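Local structure of probable 3-hydroxybutyryl-CoA dehydrogenase (Escherichia coli, 3MOG) at residues A50-R55 with E67-R72; V352-A357 with K367-L372; L380-A383 with G387-I390. The protein catalyses the NAD+-dependent oxidation of 3-hydroxyadipyl-CoA to 3-oxoadipyl-CoA in the breakdown of phenylacetate. All blocks are in the same frame, centred on the assembly; numbering follows the deposited sequence.

Contact 1. Residues A50-R55 with E67-R72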
loop_
_atom_site.group_PDB
_atom_site.type_symbol
_atom_site.label_atom_id
_atom_site.label_comp_id
_atom_site.label_asym_id
_atom_site.label_seq_id
_atom_site.Cartn_x
_atom_site.Cartn_y
_atom_site.Cartn_z
ATOM N N ALA C 50 2.867 -20.794 44.822
ATOM C CA ALA C 50 2.431 -22.104 44.327
ATOM C C ALA C 50 3.349 -22.727 43.287
ATOM O O ALA C 50 3.583 -23.938 43.318
ATOM C CB ALA C 50 1.030 -22.004 43.764
ATOM N N ARG C 51 3.861 -21.909 42.372
ATOM C CA ARG C 51 4.734 -22.407 41.314
ATOM C C ARG C 51 6.123 -22.777 41.835
ATOM O O ARG C 51 6.665 -23.823 41.464
ATOM C CB ARG C 51 4.832 -21.415 40.154
ATOM C CG ARG C 51 3.515 -21.208 39.414
ATOM C CD ARG C 51 3.700 -20.453 38.115
ATOM N NE ARG C 51 4.467 -19.214 38.263
ATOM C CZ ARG C 51 3.932 -18.009 38.457
ATOM N NH1 ARG C 51 2.613 -17.859 38.554
ATOM N NH2 ARG C 51 4.726 -16.945 38.557
ATOM N N LEU C 52 6.684 -21.932 42.702
ATOM C CA LEU C 52 7.994 -22.196 43.303
ATOM C C LEU C 52 7.993 -23.376 44.278
ATOM O O LEU C 52 8.977 -24.123 44.349
ATOM C CB LEU C 52 8.531 -20.954 44.010
ATOM C CG LEU C 52 8.922 -19.742 43.168
ATOM C CD1 LEU C 52 9.373 -18.680 44.114
ATOM C CD2 LEU C 52 10.021 -20.047 42.151
ATOM N N ASN C 53 6.897 -23.536 45.022
ATOM C CA ASN C 53 6.761 -24.637 45.969
ATOM C C ASN C 53 6.670 -25.993 45.297
ATOM O O ASN C 53 7.192 -26.988 45.822
ATOM C CB ASN C 53 5.588 -24.419 46.927
ATOM C CG ASN C 53 5.995 -23.647 48.172
ATOM O OD1 ASN C 53 5.579 -22.507 48.375
ATOM N ND2 ASN C 53 6.830 -24.264 49.009
ATOM N N SER C 54 6.034 -26.026 44.125
ATOM C CA SER C 54 5.964 -27.256 43.344
ATOM C C SER C 54 7.325 -27.615 42.726
ATOM O O SER C 54 7.610 -28.794 42.515
ATOM C CB SER C 54 4.864 -27.190 42.280
ATOM O OG SER C 54 5.338 -26.585 41.093
ATOM N N ARG C 55 8.162 -26.610 42.458
ATOM C CA ARG C 55 9.540 -26.853 41.994
ATOM C C ARG C 55 10.440 -27.466 43.081
ATOM O O ARG C 55 11.329 -28.265 42.776
ATOM C CB ARG C 55 10.182 -25.585 41.412
ATOM C CG ARG C 55 9.457 -25.037 40.189
ATOM C CD ARG C 55 10.386 -24.381 39.188
ATOM N NE ARG C 55 10.973 -23.126 39.653
ATOM C CZ ARG C 55 12.283 -22.916 39.792
ATOM N NH1 ARG C 55 13.146 -23.882 39.518
ATOM N NH2 ARG C 55 12.732 -21.736 40.210
ATOM N N GLU C 67 12.325 -20.079 49.821
ATOM C CA GLU C 67 11.839 -19.236 50.913
ATOM C C GLU C 67 12.425 -17.828 50.875
ATOM O O GLU C 67 11.724 -16.854 51.161
ATOM C CB GLU C 67 12.046 -19.895 52.287
ATOM C CG GLU C 67 11.142 -19.308 53.392
ATOM C CD GLU C 67 9.712 -18.996 52.907
ATOM O OE1 GLU C 67 8.942 -19.949 52.623
ATOM O OE2 GLU C 67 9.361 -17.792 52.812
ATOM N N ARG C 68 13.697 -17.722 50.492
ATOM C CA ARG C 68 14.344 -16.412 50.346
ATOM C C ARG C 68 13.758 -15.577 49.192
ATOM O O ARG C 68 13.654 -14.351 49.297
ATOM C CB ARG C 68 15.855 -16.555 50.172
ATOM C CG ARG C 68 16.603 -17.005 51.407
ATOM C CD ARG C 68 17.835 -16.151 51.527
ATOM N NE ARG C 68 19.043 -16.949 51.623
ATOM C CZ ARG C 68 20.269 -16.440 51.679
ATOM N NH1 ARG C 68 20.455 -15.120 51.645
ATOM N NH2 ARG C 68 21.307 -17.256 51.764
ATOM N N THR C 69 13.390 -16.254 48.104
ATOM C CA THR C 69 12.674 -15.627 46.987
ATOM C C THR C 69 11.343 -15.018 47.427
ATOM O O THR C 69 11.098 -13.835 47.179
ATOM C CB THR C 69 12.435 -16.618 45.832
ATOM O OG1 THR C 69 13.695 -17.144 45.401
ATOM C CG2 THR C 69 11.729 -15.933 44.636
ATOM N N LEU C 70 10.518 -15.814 48.105
ATOM C CA LEU C 70 9.173 -15.377 48.534
ATOM C C LEU C 70 9.193 -14.189 49.484
ATOM O O LEU C 70 8.335 -13.305 49.399
ATOM C CB LEU C 70 8.397 -16.530 49.164
ATOM C CG LEU C 70 8.247 -17.701 48.195
ATOM C CD1 LEU C 70 7.630 -18.910 48.873
ATOM C CD2 LEU C 70 7.458 -17.284 46.957
ATOM N N LYS C 71 10.195 -14.168 50.360
ATOM C CA LYS C 71 10.401 -13.079 51.310
ATOM C C LYS C 71 10.771 -11.753 50.622
ATOM O O LYS C 71 10.523 -10.681 51.169
ATOM C CB LYS C 71 11.492 -13.482 52.313
ATOM C CG LYS C 71 11.322 -12.934 53.719
ATOM C CD LYS C 71 11.892 -13.912 54.764
ATOM C CE LYS C 71 10.892 -15.029 55.111
ATOM N NZ LYS C 71 11.537 -16.239 55.707
ATOM N N ARG C 72 11.361 -11.826 49.431
ATOM C CA ARG C 72 11.780 -10.618 48.717
ATOM C C ARG C 72 10.645 -9.976 47.911
ATOM O O ARG C 72 10.788 -8.864 47.415
ATOM C CB ARG C 72 13.033 -10.881 47.858
ATOM C CG ARG C 72 14.302 -11.063 48.701
ATOM C CD ARG C 72 15.562 -11.314 47.886
ATOM N NE ARG C 72 15.615 -12.655 47.307
ATOM C CZ ARG C 72 16.563 -13.561 47.554
ATOM N NH1 ARG C 72 17.561 -13.296 48.390
ATOM N NH2 ARG C 72 16.519 -14.742 46.950
#

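Contact 2. Residues V352-A357 with K367-L372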
loop_
_atom_site.group_PDB
_atom_site.type_symbol
_atom_site.label_atom_id
_atom_site.label_comp_id
_atom_site.label_asym_id
_atom_site.label_seq_id
_atom_site.Cartn_x
_atom_site.Cartn_y
_atom_site.Cartn_z
ATOM N N VAL C 352 8.898 -34.919 3.686
ATOM C CA VAL C 352 9.263 -34.325 2.411
ATOM C C VAL C 352 7.955 -34.038 1.641
ATOM O O VAL C 352 7.066 -34.902 1.600
ATOM C CB VAL C 352 10.157 -35.342 1.654
ATOM C CG1 VAL C 352 9.994 -35.257 0.163
ATOM C CG2 VAL C 352 11.609 -35.192 2.052
ATOM N N THR C 353 7.801 -32.841 1.060
ATOM C CA THR C 353 6.666 -32.637 0.141
ATOM C C THR C 353 7.078 -32.665 -1.331
ATOM O O THR C 353 8.210 -32.328 -1.681
ATOM C CB THR C 353 5.718 -31.422 0.475
ATOM O OG1 THR C 353 6.336 -30.177 0.138
ATOM C CG2 THR C 353 5.307 -31.411 1.926
ATOM N N ILE C 354 6.155 -33.114 -2.183
ATOM C CA ILE C 354 6.417 -33.247 -3.619
ATOM C C ILE C 354 5.216 -32.779 -4.431
ATOM O O ILE C 354 4.101 -32.719 -3.924
ATOM C CB ILE C 354 6.773 -34.718 -4.057
ATOM C CG1 ILE C 354 5.540 -35.632 -4.000
ATOM C CG2 ILE C 354 7.945 -35.295 -3.239
ATOM C CD1 ILE C 354 5.611 -36.815 -4.935
ATOM N N ALA C 355 5.461 -32.411 -5.682
ATOM C CA ALA C 355 4.377 -32.100 -6.598
ATOM C C ALA C 355 4.768 -32.636 -7.937
ATOM O O ALA C 355 5.918 -32.480 -8.364
ATOM C CB ALA C 355 4.118 -30.588 -6.677
ATOM N N ALA C 356 3.812 -33.303 -8.575
ATOM C CA ALA C 356 3.993 -33.844 -9.914
ATOM C C ALA C 356 3.434 -32.843 -10.899
ATOM O O ALA C 356 2.412 -32.215 -10.626
ATOM C CB ALA C 356 3.246 -35.144 -10.047
ATOM N N ALA C 357 4.103 -32.678 -12.035
ATOM C CA ALA C 357 3.507 -31.937 -13.135
ATOM C C ALA C 357 2.249 -32.681 -13.586
ATOM O O ALA C 357 2.253 -33.910 -13.688
ATOM C CB ALA C 357 4.486 -31.807 -14.263
ATOM N N LYS C 367 7.629 -43.805 -9.809
ATOM C CA LYS C 367 9.093 -44.036 -9.780
ATOM C C LYS C 367 9.822 -43.102 -8.797
ATOM O O LYS C 367 10.670 -43.553 -8.009
ATOM C CB LYS C 367 9.717 -43.893 -11.174
ATOM C CG LYS C 367 9.439 -45.048 -12.119
ATOM C CD LYS C 367 10.006 -44.759 -13.507
ATOM C CE LYS C 367 9.731 -45.906 -14.475
ATOM N NZ LYS C 367 10.439 -45.707 -15.775
ATOM N N ALA C 368 9.476 -41.812 -8.850
ATOM C CA ALA C 368 10.052 -40.802 -7.964
ATOM C C ALA C 368 9.628 -41.001 -6.510
ATOM O O ALA C 368 10.446 -40.833 -5.608
ATOM C CB ALA C 368 9.694 -39.403 -8.443
ATOM N N ILE C 369 8.362 -41.368 -6.291
ATOM C CA ILE C 369 7.854 -41.613 -4.933
ATOM C C ILE C 369 8.575 -42.818 -4.318
ATOM O O ILE C 369 8.987 -42.765 -3.149
ATOM C CB ILE C 369 6.301 -41.816 -4.900
ATOM C CG1 ILE C 369 5.582 -40.534 -5.324
ATOM C CG2 ILE C 369 5.817 -42.257 -3.503
ATOM C CD1 ILE C 369 4.068 -40.676 -5.517
ATOM N N TYR C 370 8.737 -43.877 -5.121
ATOM C CA TYR C 370 9.438 -45.091 -4.699
ATOM C C TYR C 370 10.866 -44.766 -4.262
ATOM O O TYR C 370 11.264 -45.102 -3.149
ATOM C CB TYR C 370 9.448 -46.171 -5.808
ATOM C CG TYR C 370 10.265 -47.410 -5.440
ATOM C CD1 TYR C 370 9.714 -48.434 -4.654
ATOM C CD2 TYR C 370 11.593 -47.547 -5.857
ATOM C CE1 TYR C 370 10.467 -49.561 -4.296
ATOM C CE2 TYR C 370 12.356 -48.661 -5.502
ATOM C CZ TYR C 370 11.787 -49.666 -4.726
ATOM O OH TYR C 370 12.545 -50.766 -4.385
ATOM N N TYR C 371 11.616 -44.110 -5.144
ATOM C CA TYR C 371 12.995 -43.714 -4.866
ATOM C C TYR C 371 13.152 -43.006 -3.525
ATOM O O TYR C 371 14.088 -43.294 -2.771
ATOM C CB TYR C 371 13.539 -42.823 -5.990
ATOM C CG TYR C 371 14.882 -42.212 -5.665
ATOM C CD1 TYR C 371 15.001 -40.846 -5.363
ATOM C CD2 TYR C 371 16.035 -43.000 -5.632
ATOM C CE1 TYR C 371 16.235 -40.285 -5.051
ATOM C CE2 TYR C 371 17.273 -42.452 -5.317
ATOM C CZ TYR C 371 17.368 -41.094 -5.035
ATOM O OH TYR C 371 18.594 -40.556 -4.728
ATOM N N LEU C 372 12.229 -42.087 -3.240
ATOM C CA LEU C 372 12.277 -41.288 -2.027
ATOM C C LEU C 372 12.005 -42.113 -0.782
ATOM O O LEU C 372 12.706 -41.968 0.225
ATOM C CB LEU C 372 11.291 -40.117 -2.117
ATOM C CG LEU C 372 11.658 -39.002 -3.100
ATOM C CD1 LEU C 372 10.498 -38.037 -3.285
ATOM C CD2 LEU C 372 12.906 -38.278 -2.633
#

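Contact 3. Residues L380-A383 with G387-I390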
loop_
_atom_site.group_PDB
_atom_site.type_symbol
_atom_site.label_atom_id
_atom_site.label_comp_id
_atom_site.label_asym_id
_atom_site.label_seq_id
_atom_site.Cartn_x
_atom_site.Cartn_y
_atom_site.Cartn_z
ATOM N N LEU C 380 4.793 -36.640 1.224
ATOM C CA LEU C 380 3.457 -36.017 1.182
ATOM C C LEU C 380 3.255 -35.294 -0.134
ATOM O O LEU C 380 4.112 -34.520 -0.549
ATOM C CB LEU C 380 3.276 -35.025 2.326
ATOM C CG LEU C 380 3.275 -35.550 3.755
ATOM C CD1 LEU C 380 3.389 -34.406 4.715
ATOM C CD2 LEU C 380 2.014 -36.345 4.046
ATOM N N GLN C 381 2.128 -35.539 -0.795
ATOM C CA GLN C 381 1.874 -34.921 -2.092
ATOM C C GLN C 381 0.955 -33.707 -1.980
ATOM O O GLN C 381 -0.130 -33.797 -1.393
ATOM C CB GLN C 381 1.302 -35.935 -3.085
ATOM C CG GLN C 381 1.390 -35.465 -4.522
ATOM C CD GLN C 381 1.037 -36.538 -5.543
ATOM O OE1 GLN C 381 0.821 -37.709 -5.205
ATOM N NE2 GLN C 381 0.994 -36.140 -6.811
ATOM N N ILE C 382 1.392 -32.577 -2.548
ATOM C CA ILE C 382 0.621 -31.325 -2.484
ATOM C C ILE C 382 0.427 -30.722 -3.876
ATOM O O ILE C 382 0.871 -31.304 -4.860
ATOM C CB ILE C 382 1.287 -30.302 -1.526
ATOM C CG1 ILE C 382 2.653 -29.857 -2.048
ATOM C CG2 ILE C 382 1.441 -30.894 -0.113
ATOM C CD1 ILE C 382 3.341 -28.778 -1.167
ATOM N N ALA C 383 -0.222 -29.559 -3.970
ATOM C CA ALA C 383 -0.367 -28.898 -5.267
ATOM C C ALA C 383 0.981 -28.371 -5.802
ATOM O O ALA C 383 1.939 -28.212 -5.046
ATOM C CB ALA C 383 -1.408 -27.792 -5.202
ATOM N N GLY C 387 7.854 -22.660 -5.175
ATOM C CA GLY C 387 8.631 -22.592 -3.948
ATOM C C GLY C 387 8.157 -23.545 -2.863
ATOM O O GLY C 387 8.818 -23.693 -1.833
ATOM N N MET C 388 7.014 -24.188 -3.110
ATOM C CA MET C 388 6.382 -25.146 -2.196
ATOM C C MET C 388 6.182 -24.567 -0.792
ATOM O O MET C 388 5.575 -23.501 -0.661
ATOM C CB MET C 388 7.119 -26.503 -2.211
ATOM C CG MET C 388 7.240 -27.122 -3.614
ATOM S SD MET C 388 5.695 -27.816 -4.219
ATOM C CE MET C 388 5.976 -29.474 -3.646
ATOM N N LEU C 389 6.707 -25.226 0.243
ATOM C CA LEU C 389 6.341 -24.864 1.618
ATOM C C LEU C 389 7.522 -24.491 2.491
ATOM O O LEU C 389 7.615 -23.362 2.980
ATOM C CB LEU C 389 5.539 -25.994 2.290
ATOM C CG LEU C 389 4.174 -26.349 1.692
ATOM C CD1 LEU C 389 3.514 -27.468 2.482
ATOM C CD2 LEU C 389 3.241 -25.110 1.616
ATOM N N ILE C 390 8.405 -25.458 2.683
ATOM C CA ILE C 390 9.546 -25.335 3.553
ATOM C C ILE C 390 10.476 -24.271 2.996
ATOM O O ILE C 390 10.773 -23.302 3.689
ATOM C CB ILE C 390 10.282 -26.697 3.668
ATOM C CG1 ILE C 390 9.445 -27.695 4.475
ATOM C CG2 ILE C 390 11.674 -26.527 4.257
ATOM C CD1 ILE C 390 9.903 -29.170 4.310
#

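Contact 1. Residues A50-R55 with E67-R72
Leu52 reaches from helix 38-57 to Thr69 and Leu70 of helix 63-71. The two helices form an antiparallel helical hairpin, inserted between strands 31-34 and 73-76 of the Rossmann-type NAD-binding domain. The segment axes run 171° apart and approach to 10.7 Å, a gap that the side chains of Leu52, Thr69 and Leu70 span. Leu52 does most of the bridging. Its CB points at the facing helix but stays 4.8 Å from CD2 of Leu70, and CG is scarcely nearer. CG stands anti to the carbonyl carbon (chi1 -68°) and CD1 continues the extended chain (chi2 179°), which carries this branch into the interface. The CD1 methyl is the working tip: it lies 3.7 Å from Leu70 CD2 and 3.7 Å from Thr69 CG2, seated between the two. The other branch, CD2, turns aside and remains 5.1 Å from Thr69 CG2. Leu70 comes the opposite way, so the two leucines slide past one another, whereas Thr69 meets Leu52 nearly at a right angle. Asn53 flanks Leu70 at the exposed edge. No hydrogen bond joins the segments, and the contact is mainly apolar. Within the hairpin, Leu61 and Cys66 also touch Leu52; against helix 15-26, Leu52 meets Glu22 and Thr69 meets Ala25 and Ser26, packing the hairpin onto the Rossmann core. Thr69 divides its two branches: CG2, anti to the backbone N, meets Leu52, while OG1 is hydrogen-bonded to Thr65 O, one turn earlier in the same helix.

Contact 2. Residues V352-A357 with K367-L372
Ile354 sends both of its branches from strand 351-356 onto helix 362-373, overlapping Ile369 with one and Leu372 with the other. Its CG1 occupies the crowded position between backbone N and carbonyl carbon (chi1 72°), and chi2 then extends CD1 toward the helix, 3.7 Å from Ile369 CG1. The methyl of Ile369 itself is a little farther, with CD1 to CD1 of Ile354 at 4.2 Å. These two isoleucines cross at about a right angle, so the end of one rests against the flank of the other. The second branch, Ile354 CG2, is 3.7 Å from Leu372 CD1, and here the side chains pass in opposite directions. Val352, two residues earlier on the same strand face, adds a looser contact, with CG1 4.5 Å from Leu372 CD1. Nothing polar takes part, and all four touching residues are buried. Ile344 and Val342 of strand 341-345 and Val379 of strand 378-381 add to the apolar layer under the helix. The helix runs back against the strand, with the segment axes 166° apart and 10.7 Å from each other. Strand 378-381 then pairs with 351-356 in parallel. Strand, covering helix and returning strand make a beta-alpha-beta crossover, the repeating unit of Rossmann-type folds, here in the reduced Rossmann-fold domain of this enzyme.

Contact 3. Residues L380-A383 with G387-I390
Ile382 pushes its CD1 methyl between the side chains of Met388 and Leu389. With chi1 at 65° CG1 sits between the backbone N and the carbonyl carbon, and an extended chi2 sends CD1 straight out. That methyl lies 3.7 Å from Met388 CE and 3.8 Å from Leu389 CG; isoleucine and leucine meet tip to tip. Met388 arrives quite differently. Its chain is bent at both chi2 (-74°) and chi3 (-93°), folding CE back so that it also lies 3.7 Å from Ile382 CG1, while SD passes 3.9 Å from Ala383 O. The same folded chain touches Thr353 and Ala355 of the neighbouring strand. Leu389 immediately precedes helix 390-406 in the N-cap position. The backbone N of Leu389 and that of Ile390 both bond to Asp345 OD1, which fixes the start of this helix to the strand end at 341-345. Val215 and Ala219 of helix 213-223 pack against Ile382 and Leu389, respectively. The arrangement is consistent with a junction between the reduced Rossmann-fold region and the second C-terminal-type 3-hydroxyacyl-CoA dehydrogenase domain, where the chain turns from strand 378-381 into helix 390-406.

Along the chain the contacts come in series. Contact 1 belongs to the N-terminal NAD-binding domain, and contacts 2 and 3 lie on the opposite side of the chain's centre. The centres of contacts 1 and 2 are 55 Å apart, those of contacts 1 and 3 are 49 Å apart, and neither pair touches. Contacts 2 and 3, with centres 11 Å apart, share the six-stranded sheet: Val352 O is 2.9 Å from Leu380 N, a probable hydrogen bond between neighbouring strands. Contact 2 packs the helix that precedes strand 378-381, and contact 3 follows that strand toward helix 390-406. Contacts 2 and 3 thus report on the reduced Rossmann-fold region, far from the NAD-binding domain.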